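Local coordinates for intracellular sulfur oxidation protein dsrF (Allochromatium vinosum, PDB 2HY5), which is of unknown function but could take part in the oxidation of intracellular sulfur, in a complex with its partner proteins DsrE and DsrH, at residues V5-Y17 and D36-Q50. Sequence-based numbering, arbitrary orientation.
Sequences VKKFMYLNRKAPY and DQDVCVLFLDDGVYQ
Asn-12 and Phe-43 run alongside each other in the tightly packed half of this contact: the amide ND2 of Asn-12 sits over one face of the Phe-43 ring, 3.6 Å from CE2, with the amide and ring planes 33° apart. The same ND2 meets CG1 of Val-41 at 3.3 Å. On the other amide branch, OD1 accepts from a water that also takes a hydrogen from NE2 of Gln-50, and that NE2 gives a 2.8 Å bond to Lys-14 O, in the carbonyl plane. Tyr-10 turns its ring edge to CG1 of Val-39, CE2 lying 3.4 Å from that methyl. On the opposite sheet face, Leu-11 CD1 packs against Leu-42 CD2. Strands 7-12 and 38-43 are parallel neighbours inside the five-stranded sheet, joined through helix 21-32 as a beta-alpha-beta unit; their backbone bonds run in parallel register, from Asp-38 N to Lys-6 O at one end through to Leu-44 N to Asn-12 O at the other. Beyond the strand ends, Arg-13 bends at chi3 (55°) and grips Asp-45 OD2 side-on, NE at 2.9 Å on the anti lone pair and NH2 at 3.2 Å from above the carboxylate plane. Ser-19 of a DsrH chain bonds the same oxygen. A leucine in place of Arg-13 would probably strip Asp-45 of its counter-charge and leave the carboxylate less firmly oriented. The other end is looser and nearer solvent: Gln-37, folded back at chi2 (-59°), offers OE1 to Lys-6 N at 3.1 Å and Val-5 N at 3.3 Å, both from one face of its amide, while its NE2 bonds Phe-35 O.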
# COMPACT_ATOMS: atom_id res chain seq x y z
N VAL B 5 3.18 16.13 29.29
CA VAL B 5 2.00 17.04 29.40
C VAL B 5 0.87 16.51 28.53
O VAL B 5 -0.26 16.36 28.98
CB VAL B 5 2.35 18.47 28.93
CG1 VAL B 5 1.58 19.50 29.75
CG2 VAL B 5 3.85 18.70 29.02
N LYS B 6 1.20 16.22 27.28
CA LYS B 6 0.21 15.71 26.33
C LYS B 6 0.06 14.20 26.37
O LYS B 6 0.95 13.47 26.80
CB LYS B 6 0.56 16.12 24.91
CG LYS B 6 0.26 17.56 24.58
CD LYS B 6 0.47 17.81 23.10
CE LYS B 6 0.09 19.22 22.72
NZ LYS B 6 0.30 19.46 21.27
N LYS B 7 -1.09 13.74 25.89
CA LYS B 7 -1.41 12.33 25.82
C LYS B 7 -1.25 11.87 24.38
O LYS B 7 -2.01 12.28 23.51
CB LYS B 7 -2.85 12.10 26.29
CG LYS B 7 -3.36 10.71 25.99
CD LYS B 7 -2.39 9.69 26.52
CE LYS B 7 -2.68 8.31 25.98
NZ LYS B 7 -1.64 7.38 26.46
N PHE B 8 -0.27 11.00 24.14
CA PHE B 8 -0.01 10.49 22.80
C PHE B 8 -0.41 9.03 22.65
O PHE B 8 -0.07 8.19 23.49
CB PHE B 8 1.48 10.60 22.45
CG PHE B 8 1.93 12.01 22.17
CD1 PHE B 8 3.29 12.29 22.04
CD2 PHE B 8 1.02 13.04 21.99
CE1 PHE B 8 3.73 13.58 21.75
CE2 PHE B 8 1.44 14.33 21.70
CZ PHE B 8 2.80 14.60 21.58
N MET B 9 -1.14 8.72 21.58
CA MET B 9 -1.54 7.34 21.30
C MET B 9 -0.85 6.87 20.04
O MET B 9 -0.78 7.60 19.05
CB MET B 9 -3.06 7.23 21.08
CG MET B 9 -3.49 5.83 20.60
SD MET B 9 -5.25 5.62 20.23
CE MET B 9 -5.89 5.44 21.86
N TYR B 10 -0.32 5.66 20.08
CA TYR B 10 0.34 5.06 18.92
C TYR B 10 -0.60 3.96 18.46
O TYR B 10 -0.73 2.94 19.13
CB TYR B 10 1.69 4.47 19.33
CG TYR B 10 2.71 5.53 19.63
CD1 TYR B 10 3.49 6.07 18.61
CD2 TYR B 10 2.89 6.03 20.92
CE1 TYR B 10 4.42 7.08 18.87
CE2 TYR B 10 3.81 7.04 21.19
CZ TYR B 10 4.57 7.56 20.15
OH TYR B 10 5.49 8.56 20.40
N LEU B 11 -1.28 4.20 17.34
CA LEU B 11 -2.25 3.26 16.80
C LEU B 11 -1.66 2.29 15.79
O LEU B 11 -1.39 2.65 14.65
CB LEU B 11 -3.40 4.04 16.15
CG LEU B 11 -4.53 3.25 15.49
CD1 LEU B 11 -5.24 2.40 16.53
CD2 LEU B 11 -5.51 4.22 14.85
N ASN B 12 -1.46 1.05 16.23
CA ASN B 12 -0.90 -0.01 15.39
C ASN B 12 -2.00 -0.92 14.87
O ASN B 12 -2.67 -1.60 15.64
CB ASN B 12 0.11 -0.83 16.20
CG ASN B 12 1.36 -0.06 16.51
OD1 ASN B 12 2.00 0.49 15.62
ND2 ASN B 12 1.72 -0.00 17.79
N ARG B 13 -2.17 -0.96 13.55
CA ARG B 13 -3.22 -1.77 12.94
C ARG B 13 -2.77 -2.71 11.84
O ARG B 13 -3.59 -3.43 11.27
CB ARG B 13 -4.32 -0.85 12.39
CG ARG B 13 -5.08 -0.07 13.46
CD ARG B 13 -6.15 0.82 12.83
NE ARG B 13 -7.06 0.05 11.98
CZ ARG B 13 -7.19 0.23 10.67
NH1 ARG B 13 -6.48 1.16 10.05
NH2 ARG B 13 -8.03 -0.53 9.97
N LYS B 14 -1.48 -2.71 11.52
CA LYS B 14 -0.98 -3.57 10.45
C LYS B 14 -0.13 -4.74 10.95
O LYS B 14 0.56 -4.65 11.96
CB LYS B 14 -0.18 -2.74 9.44
CG LYS B 14 -1.01 -1.65 8.78
CD LYS B 14 -0.18 -0.85 7.79
CE LYS B 14 -0.97 0.31 7.21
NZ LYS B 14 -2.17 -0.13 6.46
N ALA B 15 -0.21 -5.85 10.22
CA ALA B 15 0.55 -7.04 10.57
C ALA B 15 2.01 -6.77 10.28
O ALA B 15 2.34 -5.98 9.39
CB ALA B 15 0.06 -8.24 9.75
N PRO B 16 2.92 -7.43 11.02
CA PRO B 16 4.36 -7.25 10.83
C PRO B 16 4.90 -7.97 9.59
O PRO B 16 4.26 -8.88 9.07
CB PRO B 16 4.93 -7.81 12.13
CG PRO B 16 4.01 -8.94 12.42
CD PRO B 16 2.65 -8.33 12.15
N TYR B 17 6.06 -7.51 9.13
CA TYR B 17 6.78 -8.07 7.99
C TYR B 17 6.24 -7.84 6.58
O TYR B 17 7.03 -7.59 5.67
CB TYR B 17 7.02 -9.56 8.22
CG TYR B 17 7.73 -9.83 9.52
CD1 TYR B 17 7.08 -10.46 10.58
CD2 TYR B 17 9.04 -9.39 9.72
CE1 TYR B 17 7.71 -10.65 11.80
CE2 TYR B 17 9.69 -9.58 10.94
CZ TYR B 17 9.01 -10.20 11.97
OH TYR B 17 9.64 -10.36 13.19
N ASP B 36 9.25 12.28 27.61
CA ASP B 36 8.44 12.12 28.81
C ASP B 36 7.00 12.63 28.72
O ASP B 36 6.55 13.42 29.56
CB ASP B 36 9.14 12.77 30.02
CG ASP B 36 9.46 14.24 29.80
OD1 ASP B 36 10.40 14.54 29.03
OD2 ASP B 36 8.77 15.10 30.38
N GLN B 37 6.27 12.18 27.70
CA GLN B 37 4.87 12.57 27.55
C GLN B 37 4.06 11.39 28.07
O GLN B 37 4.64 10.37 28.43
CB GLN B 37 4.54 12.81 26.07
CG GLN B 37 5.34 13.93 25.42
CD GLN B 37 5.14 15.26 26.12
OE1 GLN B 37 4.03 15.79 26.16
NE2 GLN B 37 6.22 15.81 26.67
N ASP B 38 2.74 11.53 28.12
CA ASP B 38 1.89 10.44 28.58
C ASP B 38 1.66 9.61 27.32
O ASP B 38 1.06 10.09 26.36
CB ASP B 38 0.55 10.98 29.09
CG ASP B 38 -0.25 9.93 29.84
OD1 ASP B 38 -0.34 8.79 29.35
OD2 ASP B 38 -0.81 10.27 30.91
N VAL B 39 2.12 8.36 27.33
CA VAL B 39 2.00 7.51 26.15
C VAL B 39 1.24 6.20 26.32
O VAL B 39 1.29 5.56 27.36
CB VAL B 39 3.41 7.15 25.61
CG1 VAL B 39 3.30 6.21 24.42
CG2 VAL B 39 4.15 8.42 25.23
N CYS B 40 0.53 5.80 25.27
CA CYS B 40 -0.16 4.53 25.27
C CYS B 40 -0.01 3.96 23.87
O CYS B 40 -0.03 4.70 22.88
CB CYS B 40 -1.63 4.66 25.66
SG CYS B 40 -2.69 5.56 24.53
N VAL B 41 0.16 2.65 23.79
CA VAL B 41 0.32 1.99 22.51
C VAL B 41 -0.85 1.03 22.38
O VAL B 41 -1.04 0.18 23.23
CB VAL B 41 1.64 1.21 22.45
CG1 VAL B 41 1.83 0.63 21.06
CG2 VAL B 41 2.79 2.13 22.81
N LEU B 42 -1.62 1.19 21.31
CA LEU B 42 -2.78 0.34 21.09
C LEU B 42 -2.61 -0.53 19.86
O LEU B 42 -2.20 -0.06 18.80
CB LEU B 42 -4.04 1.19 20.91
CG LEU B 42 -5.33 0.47 20.48
CD1 LEU B 42 -5.75 -0.51 21.57
CD2 LEU B 42 -6.43 1.49 20.22
N PHE B 43 -2.91 -1.82 20.02
CA PHE B 43 -2.82 -2.75 18.91
C PHE B 43 -4.25 -3.14 18.61
O PHE B 43 -4.95 -3.70 19.45
CB PHE B 43 -1.98 -3.98 19.30
CG PHE B 43 -0.54 -3.65 19.59
CD1 PHE B 43 -0.16 -3.15 20.83
CD2 PHE B 43 0.42 -3.78 18.59
CE1 PHE B 43 1.16 -2.80 21.08
CE2 PHE B 43 1.75 -3.43 18.83
CZ PHE B 43 2.12 -2.94 20.08
N LEU B 44 -4.67 -2.82 17.39
CA LEU B 44 -6.03 -3.09 16.94
C LEU B 44 -6.00 -3.75 15.57
O LEU B 44 -5.05 -3.59 14.80
CB LEU B 44 -6.79 -1.76 16.87
CG LEU B 44 -8.18 -1.72 16.21
CD1 LEU B 44 -9.17 -2.52 17.05
CD2 LEU B 44 -8.63 -0.27 16.08
N ASP B 45 -7.06 -4.49 15.25
CA ASP B 45 -7.15 -5.18 13.97
C ASP B 45 -5.90 -6.03 13.76
O ASP B 45 -5.46 -6.70 14.69
CB ASP B 45 -7.34 -4.16 12.84
CG ASP B 45 -8.67 -3.43 12.92
OD1 ASP B 45 -9.69 -4.07 13.28
OD2 ASP B 45 -8.73 -2.22 12.63
N ASP B 46 -5.30 -6.00 12.57
CA ASP B 46 -4.11 -6.82 12.34
C ASP B 46 -2.92 -6.40 13.18
O ASP B 46 -1.91 -7.10 13.23
CB ASP B 46 -3.72 -6.83 10.85
CG ASP B 46 -4.57 -7.78 10.02
OD1 ASP B 46 -5.27 -8.62 10.61
OD2 ASP B 46 -4.52 -7.67 8.78
N GLY B 47 -3.04 -5.26 13.85
CA GLY B 47 -1.96 -4.81 14.71
C GLY B 47 -1.71 -5.78 15.85
O GLY B 47 -0.60 -5.85 16.39
N VAL B 48 -2.73 -6.54 16.24
CA VAL B 48 -2.55 -7.48 17.34
C VAL B 48 -1.54 -8.57 16.95
O VAL B 48 -0.94 -9.20 17.80
CB VAL B 48 -3.88 -8.15 17.77
CG1 VAL B 48 -4.90 -7.06 18.14
CG2 VAL B 48 -4.42 -9.05 16.68
N TYR B 49 -1.36 -8.78 15.64
CA TYR B 49 -0.42 -9.78 15.16
C TYR B 49 1.02 -9.34 15.42
O TYR B 49 1.95 -10.15 15.39
CB TYR B 49 -0.62 -10.01 13.66
CG TYR B 49 -1.76 -10.96 13.33
CD1 TYR B 49 -2.65 -10.67 12.30
CD2 TYR B 49 -1.90 -12.17 14.00
CE1 TYR B 49 -3.65 -11.56 11.94
CE2 TYR B 49 -2.90 -13.07 13.66
CZ TYR B 49 -3.77 -12.76 12.62
OH TYR B 49 -4.74 -13.66 12.26
N GLN B 50 1.22 -8.04 15.67
CA GLN B 50 2.56 -7.54 15.94
C GLN B 50 3.11 -8.11 17.24
O GLN B 50 4.32 -8.17 17.45
CB GLN B 50 2.55 -6.02 16.02
CG GLN B 50 2.30 -5.30 14.70
CD GLN B 50 2.43 -3.80 14.84
OE1 GLN B 50 3.17 -3.30 15.69
NE2 GLN B 50 1.73 -3.06 13.99
O HOH W 1 2.32 -0.30 13.29
O HOH W 2 -2.20 -5.98 8.05